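Local coordinates for hemolysin BL lytic component L1 (Bacillus cereus, PDB 7NMQ), which serves as a lytic component of the Hbl enterotoxin, an alpha-helical pore-forming toxin that probably acts by permeabilising host cell membranes, at residues Val85-Gln90 with Ile118-Thr123; Asp192-Trp197 with Gly232-Leu237; Thr225-Val230 with Asn264-Leu269. All coordinates share one frame; numbering follows the deposited sequence.

Contact 1 joins the long helices 45-103 and 107-154 far from the other two, its centre about 33 Å from that of contact 2 and about 44 Å from that of contact 3, which lies on the opposite side of the chain's centre. Contacts 2 and 3 are neighbours, with centres about 18 Å apart, and their segments alternate along the chain: strand 225-230 runs straight into the 232-237 loop, and the loop packs on helix 173-200 and the strand on helix 247-272. Contact 1 therefore belongs to the helical bundle, while contacts 2 and 3 lie in and beside the stretches predicted to cross the membrane (194-222 and 229-250). The bound ethanediol, probably from the crystallisation liquor, sits beside contact 1.

Contact 1 of 3, residues Val85-Gln90 with Ile118-Thr123; sequences VNYDEQ and ITTINT. With EDO (1,2-ethanediol), chain F.
The ring of Tyr-87 presents its edge to Thr-120, whose CG2 lies near the ring plane 3.7 Å from CD1. Ile-121 meets the same ring obliquely, its CG1 3.8 Å from Tyr-87 CE1 and its CD1 close to the hydroxyl. With CG anti to the backbone N (chi1 -176°), Tyr-87 carries its ring across to the other helix. The ring of Trp-347, from helix 330-357, meets the tyrosine at an inclination.

One turn on, Gln-90 extends alongside Thr-120, the two side chains running past each other in opposite directions. Thr-120 OG1 donates to Gln-90 OE1 over 2.7 Å, in the carbonyl plane and on a lone pair, at a C=O...donor angle of 123°. A water closes a small polar ring: it accepts from Gln-90 NE2 and donates to Thr-120 OG1, each at 3.1 Å, which fixes both ends of the amide. The polar pair thus borders the buried patch around Tyr-87 and Ile-121. The two segments are antiparallel, at 179°, with axes 11.0 Å apart, characteristic of the elongated helical bundle of ClyA-type toxins.

Contact 2 of 3, residues Asp192-Trp197 with Gly232-Leu237; sequences DDVLAW and GGLSAL
A near-trans chi1 (173°) swings Val-194 CG1 away from the backbone N, and Trp-197, one helical turn later, takes the same setting for its indole (chi1 170°); both side chains are thereby sent from helix 173-200 toward Leu-234. Leu-234 answers from a type II' beta turn, Gly-232 to Ser-235, which lies in the loop between strand 225-230 and helix 247-272. Its CG stands beside the backbone N and its chain is extended, so that CD1 is the atom that arrives at the helix.

That one methyl serves both partners. Val-194 CG1 and Leu-234 CD1 meet tip to tip at 4.2 Å, and Trp-197 CZ3, on the benzene side of the indole, is also 4.2 Å from Leu-234 CD1, which approaches the ring obliquely. These are loose apolar touches between a helix and a loop; the nearest CA atoms, those of Val-194 and Leu-234, are still 9.3 Å apart. Helices 203-216 and 247-272 and the loop round Leu-244 complete the apolar cluster: Val-209 touches Trp-197 and Ile-213 touches Val-194, Leu-244 touches both Trp-197 and Leu-234, and Met-256 packs on Leu-234. Val-194, Trp-197 and the 232-237 loop all fall within regions predicted to be transmembrane; Val-194 and Leu-234 are buried, which is consistent with a soluble form that keeps part of such a region folded away.

The loop shapes itself by its own bonds. Gly-233, with positive phi, occupies the second position of the turn, and Leu-237 N bonds back to Leu-234 O just beyond it. Gly-232 O accepts twice from one residue, from Ser-235 N at 3.0 Å and from Ser-235 OG at 2.7 Å, the latter in the carbonyl plane at 145°.

Contact 3 of 3, residues Thr225-Val230 with Asn264-Leu269; sequences TATPAV and NKIGEL
Ile-266 lays its CG2 methyl over two threonines of the facing strand, 3.7 Å from Thr-227 OG1 and 4.1 Å from Thr-225 CG2. The isoleucine and Thr-225 side chains cross at about a right angle, whereas Thr-227 comes at a slant. Because CG2 of Ile-266 stands anti to its own backbone N, with CG1 beside that N (chi1 -68°), it is this branch that meets the strand. Thr-227 has its hydroxyl beside the backbone N (chi1 -60°), which brings OG1, its closest atom to the helix, up to the methyl. The meeting is one of van der Waals touch alone, over a modest 117 Å².

The strand 225-230 pairs antiparallel with 217-222 in a two-stranded hairpin, comparable to the beta-tongue of ClyA-family toxins, and this hairpin lies against helix 247-272. Thr-225 and Thr-227 point their CB atoms toward the helix, while Ala-226 between them points away, against Ile-219 and Val-221 of the partner strand. The nearest CA atoms are those of Thr-227 and Gly-267, 7.6 Å apart. Farther along the strand, Ser-263 OG bonds to Pro-228 O and Asn-260 OD1 accepts from Val-230 N.

Contact 1 of 3, residues Val85-Gln90 with Ile118-Thr123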
ATOM      1  N   VAL A  85      -3.065  17.358   1.953  1.00 12.68           N
ATOM      2  CA  VAL A  85      -4.348  18.088   1.998  1.00 12.49           C
ATOM      3  C   VAL A  85      -4.140  19.398   2.761  1.00 12.39           C
ATOM      4  O   VAL A  85      -4.628  20.460   2.297  1.00 13.04           O
ATOM      5  CB  VAL A  85      -5.470  17.268   2.649  1.00 12.85           C
ATOM      6  CG1 VAL A  85      -6.737  18.114   2.768  1.00 14.61           C
ATOM      7  CG2 VAL A  85      -5.752  15.965   1.909  1.00 13.49           C
ATOM      8  N   ASN A  86      -3.509  19.360   3.921  1.00 12.33           N
ATOM      9  CA  ASN A  86      -3.370  20.569   4.765  1.00 11.92           C
ATOM     10  C   ASN A  86      -2.472  21.588   4.058  1.00 11.83           C
ATOM     11  O   ASN A  86      -2.700  22.792   4.268  1.00 12.65           O
ATOM     12  CB  ASN A  86      -2.870  20.191   6.135  1.00 13.66           C
ATOM     13  CG  ASN A  86      -3.978  19.552   6.950  1.00 16.81           C
ATOM     14  OD1 ASN A  86      -5.142  19.888   6.786  1.00 21.94           O
ATOM     15  ND2 ASN A  86      -3.615  18.824   7.959  1.00 21.24           N
ATOM     16  N   TYR A  87      -1.506  21.161   3.285  1.00 12.14           N
ATOM     17  CA  TYR A  87      -0.646  22.134   2.551  1.00 12.04           C
ATOM     18  C   TYR A  87      -1.515  22.811   1.495  1.00 12.43           C
ATOM     19  O   TYR A  87      -1.480  24.033   1.348  1.00 12.03           O
ATOM     20  CB  TYR A  87       0.586  21.484   1.936  1.00 12.27           C
ATOM     21  CG  TYR A  87       1.431  22.571   1.313  1.00 12.03           C
ATOM     22  CD1 TYR A  87       2.347  23.279   2.066  1.00 12.71           C
ATOM     23  CD2 TYR A  87       1.222  22.955  -0.003  1.00 12.01           C
ATOM     24  CE1 TYR A  87       3.050  24.328   1.500  1.00 13.74           C
ATOM     25  CE2 TYR A  87       1.954  23.987  -0.582  1.00 12.44           C
ATOM     26  CZ  TYR A  87       2.861  24.687   0.185  1.00 12.85           C
ATOM     27  OH  TYR A  87       3.577  25.755  -0.308  1.00 13.97           O
ATOM     28  N   ASP A  88      -2.359  22.079   0.795  1.00 12.60           N
ATOM     29  CA  ASP A  88      -3.269  22.729  -0.160  1.00 12.73           C
ATOM     30  C   ASP A  88      -4.128  23.752   0.574  1.00 12.42           C
ATOM     31  O   ASP A  88      -4.307  24.879   0.077  1.00 12.69           O
ATOM     32  CB  ASP A  88      -4.199  21.744  -0.867  1.00 13.56           C
ATOM     33  CG  ASP A  88      -5.189  22.477  -1.768  1.00 14.69           C
ATOM     34  OD1 ASP A  88      -4.730  23.231  -2.646  1.00 16.24           O
ATOM     35  OD2 ASP A  88      -6.437  22.197  -1.645  1.00 17.54           O
ATOM     36  N   GLU A  89      -4.698  23.400   1.731  0.50 12.50           N
ATOM     37  CA  GLU A  89      -5.588  24.357   2.442  0.50 13.84           C
ATOM     38  C   GLU A  89      -4.751  25.584   2.835  0.50 13.05           C
ATOM     39  O   GLU A  89      -5.271  26.711   2.712  0.50 14.05           O
ATOM     40  CB  GLU A  89      -6.272  23.732   3.655  0.50 15.51           C
ATOM     41  CG  GLU A  89      -6.938  22.404   3.324  0.50 17.57           C
ATOM     42  CD  GLU A  89      -8.458  22.298   3.238  0.50 22.98           C
ATOM     43  OE1 GLU A  89      -9.097  22.120   4.284  0.50 27.79           O
ATOM     44  OE2 GLU A  89      -8.988  22.292   2.124  0.50 27.05           O
ATOM     45  N   GLN A  90      -3.496  25.412   3.254  1.00 12.62           N
ATOM     46  CA  GLN A  90      -2.674  26.586   3.623  1.00 12.17           C
ATOM     47  C   GLN A  90      -2.406  27.415   2.362  1.00 12.17           C
ATOM     48  O   GLN A  90      -2.544  28.638   2.426  1.00 12.67           O
ATOM     49  CB  GLN A  90      -1.368  26.142   4.270  1.00 12.27           C
ATOM     50  CG  GLN A  90      -0.599  27.320   4.831  1.00 13.54           C
ATOM     51  CD  GLN A  90       0.660  26.953   5.558  1.00 15.35           C
ATOM     52  OE1 GLN A  90       1.021  25.812   5.679  1.00 18.07           O
ATOM     53  NE2 GLN A  90       1.320  27.932   6.117  1.00 18.55           N
ATOM     54  N   ILE A 118       7.379  27.520   3.387  1.00 11.65           N
ATOM     55  CA  ILE A 118       8.617  26.708   3.522  1.00 12.55           C
ATOM     56  C   ILE A 118       8.623  26.006   4.873  1.00 12.75           C
ATOM     57  O   ILE A 118       9.061  24.825   4.936  1.00 13.80           O
ATOM     58  CB  ILE A 118       9.869  27.576   3.341  1.00 13.60           C
ATOM     59  CG1 ILE A 118       9.961  28.066   1.889  1.00 13.43           C
ATOM     60  CG2 ILE A 118      11.105  26.786   3.735  1.00 15.20           C
ATOM     61  CD1 ILE A 118      10.961  29.168   1.682  1.00 14.34           C
ATOM     62  N   THR A 119       8.205  26.687   5.927  1.00 12.80           N
ATOM     63  CA  THR A 119       8.177  26.079   7.269  1.00 13.79           C
ATOM     64  C   THR A 119       7.323  24.797   7.196  1.00 13.37           C
ATOM     65  O   THR A 119       7.741  23.733   7.702  1.00 14.39           O
ATOM     66  CB  THR A 119       7.698  27.088   8.306  1.00 15.18           C
ATOM     67  OG1 THR A 119       8.654  28.149   8.388  1.00 17.48           O
ATOM     68  CG2 THR A 119       7.470  26.459   9.662  1.00 17.99           C
ATOM     69  N   THR A 120       6.146  24.865   6.608  1.00 12.68           N
ATOM     70  CA  THR A 120       5.236  23.706   6.473  1.00 12.19           C
ATOM     71  C   THR A 120       5.879  22.623   5.623  1.00 11.98           C
ATOM     72  O   THR A 120       5.831  21.436   6.011  1.00 13.19           O
ATOM     73  CB  THR A 120       3.918  24.116   5.833  1.00 12.44           C
ATOM     74  OG1 THR A 120       3.416  25.144   6.705  1.00 14.26           O
ATOM     75  CG2 THR A 120       2.956  22.954   5.693  1.00 14.82           C
ATOM     76  N   ILE A 121       6.491  23.010   4.499  1.00 11.61           N
ATOM     77  CA  ILE A 121       7.152  22.018   3.623  1.00 12.17           C
ATOM     78  C   ILE A 121       8.197  21.272   4.443  1.00 12.62           C
ATOM     79  O   ILE A 121       8.307  20.011   4.341  1.00 13.04           O
ATOM     80  CB  ILE A 121       7.746  22.706   2.388  1.00 12.33           C
ATOM     81  CG1 ILE A 121       6.653  23.210   1.468  1.00 12.22           C
ATOM     82  CG2 ILE A 121       8.734  21.765   1.704  1.00 13.17           C
ATOM     83  CD1 ILE A 121       7.114  24.278   0.472  1.00 13.93           C
ATOM     84  N   ASN A 122       9.008  22.005   5.186  1.00 13.00           N
ATOM     85  CA  ASN A 122      10.113  21.352   5.923  1.00 14.95           C
ATOM     86  C   ASN A 122       9.537  20.443   7.011  1.00 14.49           C
ATOM     87  O   ASN A 122      10.056  19.346   7.224  1.00 16.79           O
ATOM     88  CB  ASN A 122      11.040  22.372   6.549  1.00 17.03           C
ATOM     89  CG  ASN A 122      11.865  23.076   5.499  1.00 17.86           C
ATOM     90  OD1 ASN A 122      12.029  22.598   4.373  1.00 21.94           O
ATOM     91  ND2 ASN A 122      12.414  24.206   5.876  1.00 20.87           N
ATOM     92  N   THR A 123       8.483  20.859   7.681  1.00 14.79           N
ATOM     93  CA  THR A 123       7.790  20.040   8.702  1.00 15.89           C
ATOM     94  C   THR A 123       7.303  18.748   8.047  1.00 14.44           C
ATOM     95  O   THR A 123       7.498  17.667   8.626  1.00 15.99           O
ATOM     96  CB  THR A 123       6.612  20.759   9.345  1.00 17.16           C
ATOM     97  OG1 THR A 123       7.122  21.877  10.050  1.00 20.77           O
ATOM     98  CG2 THR A 123       5.797  19.913  10.299  1.00 19.23           C
TER
HETATM   99  C1  EDO F 505      13.156  27.843   7.094  1.00 38.41           C
HETATM  100  O1  EDO F 505      13.178  28.491   5.829  1.00 40.13           O
HETATM  101  C2  EDO F 505      11.782  27.743   7.662  1.00 38.94           C
HETATM  102  O2  EDO F 505      10.870  28.670   7.097  1.00 38.19           O
HETATM  103  O   HOH W   1       3.496  27.763   8.284  1.00 23.50           O

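Contact 2 of 3, residues Asp192-Trp197 with Gly232-Leu237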
ATOM      1  N   ASP A 192      -1.215  -7.417  -9.349  1.00 13.10           N
ATOM      2  CA  ASP A 192      -0.220  -6.358  -9.671  1.00 14.96           C
ATOM      3  C   ASP A 192      -0.537  -5.736 -11.035  1.00 13.11           C
ATOM      4  O   ASP A 192      -0.358  -4.523 -11.211  1.00 14.79           O
ATOM      5  CB  ASP A 192       1.220  -6.881  -9.704  1.00 16.42           C
ATOM      6  CG  ASP A 192       1.802  -7.277  -8.358  1.00 22.25           C
ATOM      7  OD1 ASP A 192       1.256  -6.823  -7.349  1.00 25.41           O
ATOM      8  OD2 ASP A 192       2.853  -7.997  -8.358  1.00 30.65           O
ATOM      9  N   ASP A 193      -1.023  -6.534 -11.972  1.00 12.26           N
ATOM     10  CA  ASP A 193      -1.366  -6.078 -13.334  1.00 11.95           C
ATOM     11  C   ASP A 193      -2.589  -5.169 -13.265  1.00 11.67           C
ATOM     12  O   ASP A 193      -2.629  -4.157 -13.988  1.00 11.80           O
ATOM     13  CB  ASP A 193      -1.529  -7.234 -14.321  1.00 13.52           C
ATOM     14  CG  ASP A 193      -0.211  -7.941 -14.637  1.00 15.26           C
ATOM     15  OD1 ASP A 193       0.864  -7.396 -14.323  1.00 17.83           O
ATOM     16  OD2 ASP A 193      -0.267  -9.049 -15.255  1.00 19.01           O
ATOM     17  N   VAL A 194      -3.553  -5.483 -12.404  1.00 10.99           N
ATOM     18  CA  VAL A 194      -4.722  -4.601 -12.222  1.00 10.91           C
ATOM     19  C   VAL A 194      -4.207  -3.272 -11.665  1.00 11.62           C
ATOM     20  O   VAL A 194      -4.655  -2.212 -12.128  1.00 12.49           O
ATOM     21  CB  VAL A 194      -5.769  -5.231 -11.270  1.00 11.98           C
ATOM     22  CG1 VAL A 194      -6.878  -4.252 -10.945  1.00 13.99           C
ATOM     23  CG2 VAL A 194      -6.314  -6.497 -11.912  1.00 12.51           C
ATOM     24  N   LEU A 195      -3.328  -3.337 -10.672  1.00 11.32           N
ATOM     25  CA  LEU A 195      -2.828  -2.099 -10.037  1.00 13.02           C
ATOM     26  C   LEU A 195      -2.026  -1.266 -11.037  1.00 12.76           C
ATOM     27  O   LEU A 195      -2.120  -0.028 -11.003  1.00 14.44           O
ATOM     28  CB  LEU A 195      -1.963  -2.441  -8.826  1.00 15.68           C
ATOM     29  CG  LEU A 195      -2.710  -3.038  -7.652  1.00 19.32           C
ATOM     30  CD1 LEU A 195      -1.751  -3.409  -6.543  1.00 21.61           C
ATOM     31  CD2 LEU A 195      -3.794  -2.117  -7.165  1.00 21.86           C
ATOM     32  N   ALA A 196      -1.289  -1.915 -11.908  1.00 12.41           N
ATOM     33  CA  ALA A 196      -0.497  -1.232 -12.946  1.00 12.57           C
ATOM     34  C   ALA A 196      -1.427  -0.428 -13.856  1.00 12.97           C
ATOM     35  O   ALA A 196      -1.129   0.739 -14.211  1.00 15.22           O
ATOM     36  CB  ALA A 196       0.356  -2.191 -13.704  1.00 13.96           C
ATOM     37  N   TRP A 197      -2.555  -1.032 -14.212  1.00 11.91           N
ATOM     38  CA  TRP A 197      -3.526  -0.350 -15.087  1.00 12.13           C
ATOM     39  C   TRP A 197      -4.120   0.823 -14.324  1.00 12.30           C
ATOM     40  O   TRP A 197      -4.319   1.899 -14.903  1.00 13.44           O
ATOM     41  CB  TRP A 197      -4.612  -1.346 -15.537  1.00 12.99           C
ATOM     42  CG  TRP A 197      -5.753  -0.662 -16.229  1.00 14.70           C
ATOM     43  CD1 TRP A 197      -5.725  -0.149 -17.491  1.00 15.11           C
ATOM     44  CD2 TRP A 197      -7.086  -0.436 -15.717  1.00 15.25           C
ATOM     45  NE1 TRP A 197      -6.921   0.447 -17.773  1.00 17.10           N
ATOM     46  CE2 TRP A 197      -7.793   0.253 -16.730  1.00 16.83           C
ATOM     47  CE3 TRP A 197      -7.739  -0.716 -14.503  1.00 17.22           C
ATOM     48  CZ2 TRP A 197      -9.099   0.691 -16.541  1.00 18.33           C
ATOM     49  CZ3 TRP A 197      -9.063  -0.343 -14.344  1.00 18.00           C
ATOM     50  CH2 TRP A 197      -9.718   0.374 -15.347  1.00 19.78           C
ATOM     51  N   GLY A 232     -17.689  -9.441  -8.046  1.00 13.26           N
ATOM     52  CA  GLY A 232     -18.019  -8.747  -9.304  1.00 13.07           C
ATOM     53  C   GLY A 232     -16.794  -8.207 -10.018  1.00 13.99           C
ATOM     54  O   GLY A 232     -16.952  -7.469 -11.011  1.00 15.23           O
ATOM     55  N   GLY A 233     -15.601  -8.529  -9.548  1.00 13.21           N
ATOM     56  CA  GLY A 233     -14.361  -8.018 -10.156  1.00 12.96           C
ATOM     57  C   GLY A 233     -14.372  -6.490 -10.291  1.00 14.15           C
ATOM     58  O   GLY A 233     -14.657  -5.787  -9.316  1.00 14.56           O
ATOM     59  N   LEU A 234     -14.066  -5.980 -11.490  1.00 12.83           N
ATOM     60  CA  LEU A 234     -14.001  -4.525 -11.725  1.00 12.91           C
ATOM     61  C   LEU A 234     -15.333  -4.007 -12.266  1.00 14.62           C
ATOM     62  O   LEU A 234     -15.368  -2.851 -12.727  1.00 15.71           O
ATOM     63  CB  LEU A 234     -12.869  -4.234 -12.716  1.00 12.95           C
ATOM     64  CG  LEU A 234     -11.481  -4.669 -12.251  1.00 13.07           C
ATOM     65  CD1 LEU A 234     -10.388  -4.186 -13.163  1.00 14.54           C
ATOM     66  CD2 LEU A 234     -11.180  -4.206 -10.843  1.00 14.15           C
ATOM     67  N   SER A 235     -16.427  -4.765 -12.193  1.00 16.73           N
ATOM     68  CA  SER A 235     -17.760  -4.378 -12.759  1.00 19.97           C
ATOM     69  C   SER A 235     -18.184  -2.948 -12.425  1.00 17.42           C
ATOM     70  O   SER A 235     -18.774  -2.258 -13.307  1.00 20.24           O
ATOM     71  CB  SER A 235     -18.870  -5.292 -12.235  1.00 21.97           C
ATOM     72  OG  SER A 235     -18.714  -6.550 -12.791  1.00 28.37           O
ATOM     73  N   ALA A 236     -17.986  -2.501 -11.194  1.00 16.96           N
ATOM     74  CA  ALA A 236     -18.544  -1.223 -10.704  1.00 18.76           C
ATOM     75  C   ALA A 236     -17.917  -0.043 -11.422  1.00 17.65           C
ATOM     76  O   ALA A 236     -18.402   1.073 -11.212  1.00 18.92           O
ATOM     77  CB  ALA A 236     -18.382  -1.084  -9.207  1.00 21.01           C
ATOM     78  N   LEU A 237     -16.832  -0.270 -12.155  1.00 15.67           N
ATOM     79  CA  LEU A 237     -16.109   0.818 -12.844  1.00 15.55           C
ATOM     80  C   LEU A 237     -16.613   1.028 -14.278  1.00 16.04           C
ATOM     81  O   LEU A 237     -16.019   1.810 -14.991  1.00 16.15           O
ATOM     82  CB  LEU A 237     -14.616   0.499 -12.833  1.00 14.86           C
ATOM     83  CG  LEU A 237     -14.015   0.431 -11.434  1.00 16.07           C
ATOM     84  CD1 LEU A 237     -12.687  -0.303 -11.459  1.00 18.64           C
ATOM     85  CD2 LEU A 237     -13.888   1.820 -10.842  1.00 17.25           C
TER

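Contact 3 of 3, residues Thr225-Val230 with Asn264-Leu269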
ATOM      1  N   THR A 225      -7.943 -22.262   5.480  1.00 16.26           N
ATOM      2  CA  THR A 225      -7.210 -21.317   4.600  1.00 15.49           C
ATOM      3  C   THR A 225      -8.109 -20.125   4.296  1.00 14.55           C
ATOM      4  O   THR A 225      -9.212 -20.289   3.789  1.00 15.10           O
ATOM      5  CB  THR A 225      -6.772 -21.989   3.305  1.00 16.51           C
ATOM      6  OG1 THR A 225      -5.886 -23.074   3.557  1.00 18.62           O
ATOM      7  CG2 THR A 225      -6.043 -21.028   2.406  1.00 17.72           C
ATOM      8  N   ALA A 226      -7.640 -18.914   4.591  1.00 13.67           N
ATOM      9  CA  ALA A 226      -8.339 -17.659   4.243  1.00 12.73           C
ATOM     10  C   ALA A 226      -7.805 -17.142   2.912  1.00 13.17           C
ATOM     11  O   ALA A 226      -6.572 -17.041   2.712  1.00 14.74           O
ATOM     12  CB  ALA A 226      -8.171 -16.657   5.351  1.00 14.19           C
ATOM     13  N   THR A 227      -8.722 -16.751   2.043  1.00 13.66           N
ATOM     14  CA  THR A 227      -8.394 -16.337   0.650  1.00 15.54           C
ATOM     15  C   THR A 227      -9.312 -15.174   0.299  1.00 15.39           C
ATOM     16  O   THR A 227     -10.528 -15.307   0.461  1.00 15.75           O
ATOM     17  CB  THR A 227      -8.637 -17.543  -0.286  1.00 20.42           C
ATOM     18  OG1 THR A 227      -7.786 -18.618   0.116  1.00 23.28           O
ATOM     19  CG2 THR A 227      -8.367 -17.286  -1.744  1.00 23.79           C
ATOM     20  N   PRO A 228      -8.782 -14.019  -0.167  1.00 16.29           N
ATOM     21  CA  PRO A 228      -9.642 -12.948  -0.634  1.00 14.83           C
ATOM     22  C   PRO A 228     -10.195 -13.194  -2.033  1.00 14.20           C
ATOM     23  O   PRO A 228      -9.601 -13.886  -2.827  1.00 15.09           O
ATOM     24  CB  PRO A 228      -8.786 -11.699  -0.700  1.00 16.44           C
ATOM     25  CG  PRO A 228      -7.408 -12.176  -0.536  1.00 18.37           C
ATOM     26  CD  PRO A 228      -7.369 -13.645  -0.197  1.00 17.47           C
ATOM     27  N   ALA A 229     -11.317 -12.541  -2.305  1.00 12.77           N
ATOM     28  CA  ALA A 229     -11.894 -12.425  -3.650  1.00 11.91           C
ATOM     29  C   ALA A 229     -12.563 -11.066  -3.775  1.00 12.07           C
ATOM     30  O   ALA A 229     -12.908 -10.478  -2.760  1.00 14.12           O
ATOM     31  CB  ALA A 229     -12.910 -13.515  -3.860  1.00 12.77           C
ATOM     32  N   VAL A 230     -12.688 -10.593  -5.007  1.00 11.64           N
ATOM     33  CA  VAL A 230     -13.297  -9.269  -5.282  1.00 11.64           C
ATOM     34  C   VAL A 230     -14.644  -9.503  -5.956  1.00 11.92           C
ATOM     35  O   VAL A 230     -14.698  -9.907  -7.112  1.00 11.92           O
ATOM     36  CB  VAL A 230     -12.363  -8.424  -6.145  1.00 11.67           C
ATOM     37  CG1 VAL A 230     -12.977  -7.087  -6.420  1.00 12.83           C
ATOM     38  CG2 VAL A 230     -10.995  -8.258  -5.473  1.00 13.55           C
ATOM     39  N   ASN A 264     -10.927 -19.203  -6.120  1.00 12.43           N
ATOM     40  CA  ASN A 264     -11.887 -20.326  -6.200  1.00 13.44           C
ATOM     41  C   ASN A 264     -11.122 -21.647  -6.196  1.00 13.22           C
ATOM     42  O   ASN A 264     -11.484 -22.555  -5.432  1.00 14.36           O
ATOM     43  CB  ASN A 264     -12.752 -20.163  -7.445  1.00 14.84           C
ATOM     44  CG  ASN A 264     -13.845 -21.177  -7.488  1.00 19.49           C
ATOM     45  OD1 ASN A 264     -13.605 -22.337  -7.824  1.00 26.18           O
ATOM     46  ND2 ASN A 264     -15.024 -20.713  -7.136  1.00 24.35           N
ATOM     47  N   LYS A 265     -10.057 -21.723  -6.970  1.00 12.50           N
ATOM     48  CA  LYS A 265      -9.264 -22.962  -7.069  1.00 13.49           C
ATOM     49  C   LYS A 265      -8.657 -23.319  -5.716  1.00 13.21           C
ATOM     50  O   LYS A 265      -8.613 -24.522  -5.344  1.00 14.95           O
ATOM     51  CB  LYS A 265      -8.206 -22.857  -8.164  1.00 14.10           C
ATOM     52  CG  LYS A 265      -7.278 -24.070  -8.299  1.00 19.32           C
ATOM     53  CD  LYS A 265      -7.912 -25.323  -8.791  1.00 23.30           C
ATOM     54  CE  LYS A 265      -6.878 -26.406  -9.014  1.00 30.18           C
ATOM     55  NZ  LYS A 265      -7.522 -27.715  -9.217  1.00 37.08           N
ATOM     56  N   ILE A 266      -8.137 -22.339  -4.992  1.00 13.47           N
ATOM     57  CA  ILE A 266      -7.495 -22.623  -3.693  1.00 14.40           C
ATOM     58  C   ILE A 266      -8.578 -23.165  -2.765  1.00 14.06           C
ATOM     59  O   ILE A 266      -8.330 -24.139  -2.025  1.00 14.62           O
ATOM     60  CB  ILE A 266      -6.818 -21.360  -3.131  1.00 15.12           C
ATOM     61  CG1 ILE A 266      -5.610 -21.000  -4.010  1.00 15.55           C
ATOM     62  CG2 ILE A 266      -6.500 -21.536  -1.661  1.00 17.11           C
ATOM     63  CD1 ILE A 266      -4.877 -19.728  -3.622  1.00 19.11           C
ATOM     64  N   GLY A 267      -9.762 -22.562  -2.766  1.00 14.32           N
ATOM     65  CA  GLY A 267     -10.859 -23.081  -1.936  1.00 16.35           C
ATOM     66  C   GLY A 267     -11.220 -24.496  -2.325  1.00 16.49           C
ATOM     67  O   GLY A 267     -11.498 -25.318  -1.410  1.00 18.02           O
ATOM     68  N   GLU A 268     -11.232 -24.809  -3.609  1.00 15.22           N
ATOM     69  CA  GLU A 268     -11.565 -26.157  -4.114  1.00 16.98           C
ATOM     70  C   GLU A 268     -10.527 -27.166  -3.616  1.00 16.00           C
ATOM     71  O   GLU A 268     -10.887 -28.260  -3.167  1.00 18.40           O
ATOM     72  CB  GLU A 268     -11.609 -26.183  -5.636  1.00 18.70           C
ATOM     73  CG  GLU A 268     -12.810 -25.511  -6.262  1.00 25.31           C
ATOM     74  CD  GLU A 268     -12.928 -25.741  -7.765  1.00 32.27           C
ATOM     75  OE1 GLU A 268     -11.893 -26.139  -8.408  1.00 42.49           O
ATOM     76  OE2 GLU A 268     -14.043 -25.540  -8.306  1.00 39.44           O
ATOM     77  N   LEU A 269      -9.245 -26.821  -3.663  1.00 14.99           N
ATOM     78  CA  LEU A 269      -8.184 -27.728  -3.172  1.00 14.98           C
ATOM     79  C   LEU A 269      -8.432 -28.024  -1.688  1.00 15.82           C
ATOM     80  O   LEU A 269      -8.199 -29.184  -1.215  1.00 16.36           O
ATOM     81  CB  LEU A 269      -6.807 -27.107  -3.366  1.00 15.35           C
ATOM     82  CG  LEU A 269      -6.358 -27.060  -4.816  1.00 16.46           C
ATOM     83  CD1 LEU A 269      -5.089 -26.256  -4.935  1.00 18.40           C
ATOM     84  CD2 LEU A 269      -6.138 -28.477  -5.362  1.00 18.68           C
TER